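Conserved hypothetical protein (Staphylococcus aureus subsp. aureus, PDB 1TSJ) is of unknown function but belongs to a glyoxalase-clan family named after 3-demethylubiquinone-9 3-methyltransferase. Local coordinates at residues E18-K21 with L22-L26. Sequence-based numbering, arbitrary orientation.
Sequences EAVK and LYTSL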
loop_
_atom_site.group_PDB
_atom_site.type_symbol
_atom_site.label_atom_id
_atom_site.label_comp_id
_atom_site.label_asym_id
_atom_site.label_seq_id
_atom_site.Cartn_x
_atom_site.Cartn_y
_atom_site.Cartn_z
ATOM N N GLU A 18 -3.705 5.403 15.636
ATOM C CA GLU A 18 -4.555 6.566 15.826
ATOM C C GLU A 18 -5.312 7.080 14.559
ATOM O O GLU A 18 -6.504 7.420 14.696
ATOM C CB GLU A 18 -3.727 7.784 16.384
ATOM C CG GLU A 18 -2.305 7.469 16.982
ATOM C CD GLU A 18 -1.351 8.731 17.207
ATOM O OE1 GLU A 18 -0.021 8.520 17.469
ATOM O OE2 GLU A 18 -1.942 9.935 17.098
ATOM N N ALA A 19 -4.595 7.295 13.415
ATOM C CA ALA A 19 -5.185 7.732 12.174
ATOM C C ALA A 19 -6.283 6.782 11.807
ATOM O O ALA A 19 -7.455 7.179 11.680
ATOM C CB ALA A 19 -4.227 7.680 11.098
ATOM N N VAL A 20 -5.952 5.498 11.669
ATOM C CA VAL A 20 -6.998 4.476 11.438
ATOM C C VAL A 20 -8.185 4.580 12.368
ATOM O O VAL A 20 -9.310 4.517 11.921
ATOM C CB VAL A 20 -6.389 3.115 11.582
ATOM C CG1 VAL A 20 -7.378 2.072 11.575
ATOM C CG2 VAL A 20 -5.529 2.899 10.431
ATOM N N LYS A 21 -7.904 4.692 13.677
ATOM C CA LYS A 21 -8.933 4.730 14.771
ATOM C C LYS A 21 -9.856 5.882 14.579
ATOM O O LYS A 21 -11.085 5.756 14.725
ATOM C CB LYS A 21 -8.319 4.792 16.157
ATOM C CG LYS A 21 -9.375 4.494 17.331
ATOM C CD LYS A 21 -9.223 5.520 18.541
ATOM C CE LYS A 21 -9.758 6.950 17.929
ATOM N NZ LYS A 21 -9.788 8.222 18.686
ATOM N N LEU A 22 -9.245 6.927 14.077
ATOM C CA LEU A 22 -9.926 8.191 13.788
ATOM C C LEU A 22 -10.829 8.109 12.604
ATOM O O LEU A 22 -12.012 8.631 12.609
ATOM C CB LEU A 22 -8.885 9.335 13.556
ATOM C CG LEU A 22 -9.500 10.719 13.209
ATOM C CD1 LEU A 22 -10.314 11.083 14.417
ATOM C CD2 LEU A 22 -8.510 11.941 12.819
ATOM N N TYR A 23 -10.340 7.507 11.539
ATOM C CA TYR A 23 -11.188 7.538 10.355
ATOM C C TYR A 23 -12.317 6.482 10.411
ATOM O O TYR A 23 -13.443 6.644 9.964
ATOM C CB TYR A 23 -10.322 7.295 9.097
ATOM C CG TYR A 23 -9.155 8.186 8.922
ATOM C CD1 TYR A 23 -7.991 7.718 8.375
ATOM C CD2 TYR A 23 -9.202 9.533 9.321
ATOM C CE1 TYR A 23 -6.920 8.567 8.267
ATOM C CE2 TYR A 23 -8.101 10.399 9.131
ATOM C CZ TYR A 23 -6.979 9.891 8.628
ATOM O OH TYR A 23 -5.851 10.712 8.453
ATOM N N THR A 24 -11.933 5.332 10.895
ATOM C CA THR A 24 -12.841 4.200 11.174
ATOM C C THR A 24 -14.057 4.684 12.011
ATOM O O THR A 24 -15.191 4.364 11.768
ATOM C CB THR A 24 -11.894 3.032 11.880
ATOM O OG1 THR A 24 -11.265 2.161 10.825
ATOM C CG2 THR A 24 -12.758 2.121 12.678
ATOM N N SER A 25 -13.775 5.497 13.024
ATOM C CA SER A 25 -14.782 6.044 14.013
ATOM C C SER A 25 -15.748 7.046 13.356
ATOM O O SER A 25 -16.950 6.918 13.478
ATOM C CB SER A 25 -14.030 6.656 15.219
ATOM O OG SER A 25 -13.243 5.644 15.820
ATOM N N LEU A 26 -15.226 7.926 12.526
ATOM C CA LEU A 26 -16.080 8.872 11.780
ATOM C C LEU A 26 -16.934 8.410 10.662
ATOM O O LEU A 26 -17.979 8.934 10.450
ATOM C CB LEU A 26 -15.159 9.827 11.118
ATOM C CG LEU A 26 -14.333 10.602 12.083
ATOM C CD1 LEU A 26 -13.377 11.418 11.221
ATOM C CD2 LEU A 26 -15.221 11.555 12.856
#
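Thr24 N donates to Val20 O at 2.9 Å, and Tyr23 N reaches Ala19 O over the same 2.9 Å, both as i to i+4 bonds of one α-helix. Leu22 N bonds to Glu18 O at 2.9 Å and adds a weak second bond to Ala19 O, which thus receives two donors. Ser25 N bonds to Lys21 O from above the carbonyl plane, at 3.2 Å. A chi1 of -59° turns Ser25 OG back toward the same oxygen, but the two are modelled implausibly close, so a second bond from the hydroxyl is doubtful.

Packing follows the same spacing. The Tyr23 ring, with CG beside the backbone N (chi1 -54°), swings back along the helix and lays one face over Ala19 O, 3.3 Å above the ring plane and offset toward the rim. Ring carbon CE1 meets Ala19 CB at 4.0 Å. Val20 and Thr24 stand alongside each other, CG1 to OG1 4.0 Å.

Helix 16-26 follows strand 6-11 and precedes strand 31-37 in the chain, consistent with the βαβββ module of the glyoxalase fold. It packs against the curved sheet: Val20 and Thr24 rest on Ile32 of strand 31-37, while Val20 also touches Phe54 and Tyr23 touches Leu56, both of strand 49-56.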